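Local coordinates for protein nicotinate-nucleotide pyrophosphorylase (Francisella tularensis subsp. tularensis, PDB 3TQV) that probably catalyses the decarboxylating transfer of phosphoribose from 5-phospho-alpha-D-ribose 1-diphosphate to quinolinate, giving nicotinate ribonucleotide for NAD+ biosynthesis, at residues V205-L208 with D209-N212; A106-T109 with I110-F113; V189-A192 with K193-S197; T122-N125 with K126-L130. One frame throughout, in Å; residues are numbered along the deposited sequence.

Contact 1 of 4, residues V205-L208 with D209-N212; sequences VTNL and DELN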
# COMPACT_ATOMS: atom_id res chain seq x y z
N VAL B 205 15.98 -2.32 -23.03
CA VAL B 205 17.09 -1.71 -23.74
C VAL B 205 17.34 -0.29 -23.22
O VAL B 205 16.44 0.32 -22.65
CB VAL B 205 16.79 -1.64 -25.25
CG1 VAL B 205 16.43 -3.02 -25.79
CG2 VAL B 205 15.64 -0.65 -25.53
N THR B 206 18.54 0.23 -23.41
CA THR B 206 18.79 1.64 -23.15
C THR B 206 19.11 2.40 -24.44
O THR B 206 19.13 3.63 -24.46
CB THR B 206 19.94 1.84 -22.12
OG1 THR B 206 20.91 0.80 -22.28
CG2 THR B 206 19.40 1.83 -20.69
N ASN B 207 19.33 1.64 -25.52
CA ASN B 207 19.81 2.18 -26.78
C ASN B 207 18.92 1.85 -27.97
O ASN B 207 18.24 0.83 -27.99
CB ASN B 207 21.18 1.59 -27.12
CG ASN B 207 22.28 2.18 -26.31
OD1 ASN B 207 23.28 1.51 -26.03
ND2 ASN B 207 22.12 3.44 -25.92
N LEU B 208 18.99 2.70 -28.98
CA LEU B 208 18.44 2.35 -30.28
C LEU B 208 19.20 1.16 -30.86
O LEU B 208 18.60 0.31 -31.52
CB LEU B 208 18.53 3.53 -31.23
CG LEU B 208 17.73 4.76 -30.82
CD1 LEU B 208 18.10 5.92 -31.72
CD2 LEU B 208 16.24 4.44 -30.90
N ASP B 209 20.51 1.10 -30.63
CA ASP B 209 21.28 -0.05 -31.10
C ASP B 209 20.85 -1.35 -30.44
O ASP B 209 20.73 -2.37 -31.10
CB ASP B 209 22.79 0.13 -30.90
CG ASP B 209 23.57 -1.10 -31.34
OD1 ASP B 209 24.11 -1.08 -32.46
OD2 ASP B 209 23.59 -2.09 -30.58
N GLU B 210 20.65 -1.33 -29.13
CA GLU B 210 20.14 -2.52 -28.47
C GLU B 210 18.76 -2.88 -29.03
O GLU B 210 18.40 -4.05 -29.13
CB GLU B 210 20.09 -2.35 -26.95
CG GLU B 210 21.36 -2.75 -26.22
CD GLU B 210 21.40 -2.26 -24.78
OE1 GLU B 210 20.59 -1.36 -24.45
OE2 GLU B 210 22.23 -2.76 -23.99
N LEU B 211 17.99 -1.86 -29.41
CA LEU B 211 16.65 -2.11 -29.92
C LEU B 211 16.72 -2.91 -31.22
O LEU B 211 15.96 -3.86 -31.43
CB LEU B 211 15.88 -0.81 -30.14
CG LEU B 211 14.55 -1.03 -30.87
CD1 LEU B 211 13.58 -1.77 -29.96
CD2 LEU B 211 13.94 0.28 -31.36
N ASN B 212 17.64 -2.50 -32.09
CA ASN B 212 17.86 -3.19 -33.35
C ASN B 212 18.23 -4.64 -33.12
O ASN B 212 17.71 -5.55 -33.77
CB ASN B 212 18.89 -2.44 -34.20
CG ASN B 212 18.36 -1.12 -34.72
OD1 ASN B 212 17.15 -0.96 -34.87
ND2 ASN B 212 19.24 -0.16 -34.97
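Glu210, in the first turn of helix 208-216, reaches back along the chain to the loop that leads into it, meeting Val205, Thr206 and Asn207. Its CB lies against the CB of Val205, 3.8 Å away, the two side chains passing one another head to tail. Beyond CG the chain runs extended (chi2 166°), which carries the carboxylate along the loop to Thr206. There OE1 does nearly all the work. The backbone N of Thr206 meets OE1 of Glu210 at 2.8 Å in an almost straight bond (176° at the hydrogen), arriving close to the C-O axis. Thr206 OG1 donates to the same OE1 of Glu210 at 3.1 Å, on the syn side and 22° out of the carboxylate plane. A third approach, from Asn207 N to OE1 of Glu210 at 3.4 Å, is weak. Glutamate suits this place because it can span the turn and take loop N-H groups, while threonine adds its hydroxyl as a second donor beside the N-H that the backbone supplies. Behind this grip the helix winds up through Leu211 N to Asn207 O, 3.1 Å, while Leu208 and Leu211 pack on helix 229-239. With Thr206 beside Asp225, and Glu204 just before Val205, both predicted to bind substrate, this is a strand-to-helix loop at the active-site end of a TIM-barrel-like domain.

Contact 2 of 4, residues A106-T109 with I110-F113; sequences AERT and ILNF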
# COMPACT_ATOMS: atom_id res chain seq x y z
N ALA B 106 -16.96 -5.38 11.36
CA ALA B 106 -16.63 -5.54 9.94
C ALA B 106 -16.05 -4.25 9.35
O ALA B 106 -15.19 -4.28 8.45
CB ALA B 106 -17.86 -5.97 9.17
N GLU B 107 -16.51 -3.13 9.90
CA GLU B 107 -16.34 -1.82 9.30
C GLU B 107 -14.95 -1.49 8.74
O GLU B 107 -14.76 -1.39 7.52
CB GLU B 107 -16.74 -0.75 10.31
CG GLU B 107 -16.81 0.62 9.69
CD GLU B 107 -17.11 1.69 10.72
OE1 GLU B 107 -17.80 1.39 11.71
OE2 GLU B 107 -16.64 2.84 10.53
N ARG B 108 -14.01 -1.28 9.65
CA ARG B 108 -12.68 -0.80 9.32
C ARG B 108 -12.00 -1.68 8.25
O ARG B 108 -11.48 -1.17 7.25
CB ARG B 108 -11.84 -0.75 10.60
CG ARG B 108 -10.71 0.26 10.64
CD ARG B 108 -10.49 0.98 9.33
NE ARG B 108 -11.37 2.13 9.24
CZ ARG B 108 -11.48 2.92 8.18
NH1 ARG B 108 -10.76 2.68 7.10
NH2 ARG B 108 -12.30 3.95 8.22
N THR B 109 -12.04 -3.00 8.46
CA THR B 109 -11.50 -3.96 7.50
C THR B 109 -12.15 -3.78 6.13
O THR B 109 -11.47 -3.67 5.13
CB THR B 109 -11.65 -5.43 7.98
OG1 THR B 109 -11.12 -5.59 9.30
CG2 THR B 109 -10.93 -6.39 7.06
N ILE B 110 -13.48 -3.77 6.08
CA ILE B 110 -14.15 -3.57 4.79
C ILE B 110 -13.63 -2.35 4.06
O ILE B 110 -13.16 -2.44 2.91
CB ILE B 110 -15.67 -3.39 4.94
CG1 ILE B 110 -16.32 -4.68 5.42
CG2 ILE B 110 -16.26 -2.96 3.62
CD1 ILE B 110 -17.85 -4.58 5.55
N LEU B 111 -13.69 -1.19 4.70
CA LEU B 111 -13.34 -0.00 3.96
C LEU B 111 -11.83 0.19 3.77
O LEU B 111 -11.40 0.92 2.88
CB LEU B 111 -14.10 1.24 4.43
CG LEU B 111 -14.00 1.98 5.75
CD1 LEU B 111 -13.33 3.31 5.52
CD2 LEU B 111 -15.41 2.20 6.26
N ASN B 112 -11.03 -0.53 4.55
CA ASN B 112 -9.59 -0.58 4.27
C ASN B 112 -9.26 -1.29 2.97
O ASN B 112 -8.25 -1.01 2.33
CB ASN B 112 -8.82 -1.22 5.42
CG ASN B 112 -8.51 -0.23 6.52
OD1 ASN B 112 -8.09 -0.61 7.61
ND2 ASN B 112 -8.74 1.04 6.25
N PHE B 113 -10.10 -2.23 2.56
CA PHE B 113 -9.91 -2.87 1.26
C PHE B 113 -10.42 -2.02 0.10
O PHE B 113 -9.77 -1.92 -0.94
CB PHE B 113 -10.53 -4.26 1.22
CG PHE B 113 -9.65 -5.34 1.79
CD1 PHE B 113 -9.87 -5.83 3.06
CD2 PHE B 113 -8.62 -5.87 1.04
CE1 PHE B 113 -9.09 -6.83 3.57
CE2 PHE B 113 -7.83 -6.88 1.55
CZ PHE B 113 -8.06 -7.36 2.81
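Arg108 and Leu111 are brought together by the torsions of both side chains. The arginine starts with CG roughly opposite its backbone N (chi1 -153°), but bends at chi2 and chi3 swing the guanidinium back towards Leu111. Leu111 answers with chi1 of 67°, CG lying between its own N and carbonyl carbon. Its CG thereby sits over one face of the guanidinium, off towards the rim and 3.6 Å from Arg108 NH2. The Asn112 amide comes to the edge of the same guanidinium, the two planes inclined by 52°. All this happens within helix 100-130, which packs against helices 16-31 and 61-71 and strand 281-285 in the N-terminal domain. Here, as is known for this family, that domain meets the barrel of the partner: Arg108 and Asn112 pack on Arg142 of the second subunit, a predicted substrate-binding residue, and Phe113 on its Pro146. On another flank Ala106 CB touches Ile110 CD1 at 3.9 Å; the small alanine and the branched isoleucine fit against helix 61-71, Ala106 on Leu71 and Ile110 on Val67. Thr109 turns its methyl to the edge of the Phe113 ring, CG2 to CE1 4.0 Å, while that ring stacks with Phe63. Along the backbone, Ile110 N bonds Ala106 O at 3.0 Å and Leu111 N bonds Glu107 O at 3.0 Å.

Contact 3 of 4, residues V189-A192 with K193-S197; sequences VTKA and KKLDS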
# COMPACT_ATOMS: atom_id res chain seq x y z
N VAL B 189 17.88 -14.08 -25.96
CA VAL B 189 16.60 -14.42 -26.58
C VAL B 189 16.60 -15.89 -27.10
O VAL B 189 15.71 -16.68 -26.78
CB VAL B 189 16.23 -13.40 -27.71
CG1 VAL B 189 14.90 -13.74 -28.36
CG2 VAL B 189 16.25 -11.96 -27.16
N THR B 190 17.62 -16.24 -27.86
CA THR B 190 17.77 -17.59 -28.36
C THR B 190 17.70 -18.66 -27.26
O THR B 190 16.90 -19.62 -27.34
CB THR B 190 19.06 -17.73 -29.15
OG1 THR B 190 18.99 -16.89 -30.31
CG2 THR B 190 19.29 -19.18 -29.57
N LYS B 191 18.52 -18.53 -26.22
CA LYS B 191 18.41 -19.43 -25.08
C LYS B 191 16.97 -19.42 -24.56
O LYS B 191 16.40 -20.47 -24.27
CB LYS B 191 19.37 -19.03 -23.97
CG LYS B 191 19.11 -19.73 -22.64
CD LYS B 191 20.09 -20.87 -22.37
CE LYS B 191 21.40 -20.34 -21.79
NZ LYS B 191 22.39 -21.43 -21.50
N ALA B 192 16.38 -18.23 -24.46
CA ALA B 192 15.05 -18.11 -23.87
C ALA B 192 13.94 -18.83 -24.66
O ALA B 192 13.00 -19.34 -24.06
CB ALA B 192 14.70 -16.64 -23.61
N LYS B 193 14.04 -18.87 -25.98
CA LYS B 193 13.08 -19.59 -26.81
C LYS B 193 13.32 -21.09 -26.67
O LYS B 193 12.37 -21.89 -26.64
CB LYS B 193 13.21 -19.20 -28.28
CG LYS B 193 12.50 -17.93 -28.73
CD LYS B 193 12.00 -18.10 -30.17
CE LYS B 193 11.35 -16.83 -30.74
NZ LYS B 193 11.14 -16.90 -32.24
N LYS B 194 14.60 -21.46 -26.58
CA LYS B 194 15.00 -22.86 -26.46
C LYS B 194 14.38 -23.54 -25.22
O LYS B 194 13.93 -24.70 -25.28
CB LYS B 194 16.53 -22.96 -26.42
CG LYS B 194 17.07 -24.33 -26.05
CD LYS B 194 17.19 -25.26 -27.26
CE LYS B 194 18.61 -25.79 -27.38
NZ LYS B 194 19.59 -24.67 -27.27
N LEU B 195 14.36 -22.82 -24.11
CA LEU B 195 13.79 -23.33 -22.87
C LEU B 195 12.28 -23.56 -22.99
O LEU B 195 11.80 -24.70 -22.92
CB LEU B 195 14.12 -22.39 -21.71
CG LEU B 195 15.63 -22.33 -21.43
CD1 LEU B 195 16.01 -21.22 -20.46
CD2 LEU B 195 16.13 -23.69 -20.93
N ASP B 196 11.53 -22.49 -23.19
CA ASP B 196 10.09 -22.59 -23.44
C ASP B 196 9.75 -21.70 -24.62
O ASP B 196 10.00 -20.51 -24.58
CB ASP B 196 9.28 -22.21 -22.18
CG ASP B 196 7.79 -22.57 -22.31
OD1 ASP B 196 7.28 -23.36 -21.48
OD2 ASP B 196 7.13 -22.05 -23.23
N SER B 197 9.19 -22.29 -25.67
CA SER B 197 8.88 -21.53 -26.88
C SER B 197 7.53 -20.81 -26.76
O SER B 197 7.19 -19.98 -27.60
CB SER B 197 8.87 -22.44 -28.10
OG SER B 197 7.67 -23.20 -28.16
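Val189 gives its carbonyl to the N-H of Lys193, Val189 O to Lys193 N being 2.9 Å, while its own branched side chain turns to the sheet and is buried. One step on, Thr190 O accepts from Lys194 N at 3.0 Å and also, weakly, from Lys193 N at 3.3 Å. The hydroxyl of Thr190 is held by the carbonyl of Ala186, one turn back, a common way for threonine to satisfy its polar end on an exposed helix face. Lys191 combines a backbone and a side-chain contact: its O accepts from Leu195 N at 3.1 Å, and its CG lies 4.1 Å from Leu195 CD1. Here the aliphatic part of the lysine serves, and the chain beyond CG bends at chi2 (103°) and chi3. Ala192 closes the segment with a methyl small enough for the buried side. The helix stops after Leu195, and Asp196, with phi/psi of -133/121°, leads out of it, its OD2 bonded to Asn198 N. Helix 185-195 thus lies over the parallel sheet, Val189 on strands 171-174 and 200-205, Ala192 and Leu195 on Tyr172, with Leu40 of the second subunit packing against Lys191, Ala192 and Leu195.

Contact 4 of 4, residues T122-N125 with K126-L130; sequences TVTN and KLVKL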
# COMPACT_ATOMS: atom_id res chain seq x y z
N THR B 122 -8.57 4.00 -9.27
CA THR B 122 -8.75 5.42 -9.57
C THR B 122 -7.48 6.11 -10.11
O THR B 122 -7.56 6.97 -10.99
CB THR B 122 -9.29 6.16 -8.31
OG1 THR B 122 -10.48 5.49 -7.86
CG2 THR B 122 -9.57 7.64 -8.59
N VAL B 123 -6.31 5.74 -9.59
CA VAL B 123 -5.06 6.26 -10.16
C VAL B 123 -4.96 5.86 -11.63
O VAL B 123 -4.63 6.66 -12.50
CB VAL B 123 -3.82 5.62 -9.51
CG1 VAL B 123 -2.57 6.35 -9.96
CG2 VAL B 123 -3.94 5.61 -8.01
N THR B 124 -5.24 4.60 -11.88
CA THR B 124 -5.09 4.06 -13.21
C THR B 124 -6.01 4.85 -14.11
O THR B 124 -5.56 5.52 -15.05
CB THR B 124 -5.45 2.56 -13.22
OG1 THR B 124 -4.68 1.90 -12.21
CG2 THR B 124 -5.17 1.93 -14.59
N ASN B 125 -7.30 4.82 -13.80
CA ASN B 125 -8.23 5.55 -14.62
C ASN B 125 -7.79 6.99 -14.95
O ASN B 125 -7.91 7.42 -16.10
CB ASN B 125 -9.64 5.53 -14.06
CG ASN B 125 -10.66 5.95 -15.10
OD1 ASN B 125 -10.75 5.32 -16.15
ND2 ASN B 125 -11.39 7.02 -14.83
N LYS B 126 -7.31 7.74 -13.97
CA LYS B 126 -6.80 9.07 -14.31
C LYS B 126 -5.85 9.00 -15.51
O LYS B 126 -6.14 9.57 -16.56
CB LYS B 126 -6.13 9.76 -13.11
CG LYS B 126 -7.08 10.67 -12.33
CD LYS B 126 -6.88 10.53 -10.82
CE LYS B 126 -8.04 11.13 -10.02
NZ LYS B 126 -7.96 10.73 -8.57
N LEU B 127 -4.74 8.29 -15.36
CA LEU B 127 -3.76 8.17 -16.44
C LEU B 127 -4.43 7.77 -17.73
O LEU B 127 -4.12 8.32 -18.78
CB LEU B 127 -2.69 7.14 -16.08
CG LEU B 127 -1.90 7.53 -14.83
CD1 LEU B 127 -0.53 6.90 -14.84
CD2 LEU B 127 -1.77 9.03 -14.76
N VAL B 128 -5.37 6.83 -17.67
CA VAL B 128 -6.05 6.37 -18.86
C VAL B 128 -6.84 7.49 -19.54
O VAL B 128 -6.71 7.70 -20.75
CB VAL B 128 -6.97 5.14 -18.59
CG1 VAL B 128 -7.46 4.55 -19.91
CG2 VAL B 128 -6.22 4.08 -17.82
N LYS B 129 -7.65 8.21 -18.78
CA LYS B 129 -8.36 9.33 -19.38
C LYS B 129 -7.36 10.33 -19.97
O LYS B 129 -7.64 10.96 -21.00
CB LYS B 129 -9.33 9.99 -18.40
CG LYS B 129 -10.51 9.08 -17.97
CD LYS B 129 -11.53 8.83 -19.11
CE LYS B 129 -11.65 7.32 -19.53
NZ LYS B 129 -10.66 6.83 -20.57
N LEU B 130 -6.19 10.46 -19.36
CA LEU B 130 -5.19 11.40 -19.87
C LEU B 130 -4.73 11.05 -21.28
O LEU B 130 -4.31 11.93 -22.03
CB LEU B 130 -3.98 11.53 -18.93
CG LEU B 130 -4.21 12.41 -17.70
CD1 LEU B 130 -2.95 12.52 -16.84
CD2 LEU B 130 -4.72 13.79 -18.11
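Thr124 and Val128, one turn apart on helix 100-130, run alongside each other in the same direction, their CG2 methyls 4.0 Å apart. CG2 of Thr124 stands opposite its own backbone N (chi1 to OG1 -53°), which puts the methyl beside Val128. This is the last part of the long helix, whose earlier turns belong with the N-terminal domain and which here runs alongside the TIM-barrel-like domain. Both residues are beta-branched, and together with Leu127 they press on Leu138 of strand 137-139. On the other flank Lys126 turns back along the helix, crossing Thr122 at a slant, so that its NZ comes 3.5 Å from the methyl CG2 of Thr122. Long and flexible, lysine can lay its methylenes along the turn on this exposed side. In the backbone beneath, Val128 N bonds Thr124 O at 2.9 Å. Lys129 N likewise bonds Asn125 O at 2.8 Å. Further out, Ile272 of helix 271-274 meets Val123, Thr124 and Leu127, and Leu127 also rests on Val269, predicted to bind substrate. Hydroxyl bonds hold the rotations of the two threonines: Thr124 OG1 is bonded to Thr120 O, and Thr122 OG1 to both Ser118 O and the backbone N of Ile57.

Overall arrangement
Along the chain the order is contact 2, contact 4, contact 3, contact 1. The first two share helix 100-130, with centres about 24 Å apart, so one long helix runs from the N-terminal domain to the barrel domain. Contacts 3 and 1, about 20 Å apart between centres, flank strand 200-205 of the parallel sheet: helix 185-195 precedes it and helix 208-216 follows. They lie on the far side of the chain's centre from contact 2, whose centre is about 47 Å from that of contact 1. Contacts 2 and 3 each touch the second subunit, so both ends of this elongated chain take part in the dimer, consistent with active sites completed across the interface.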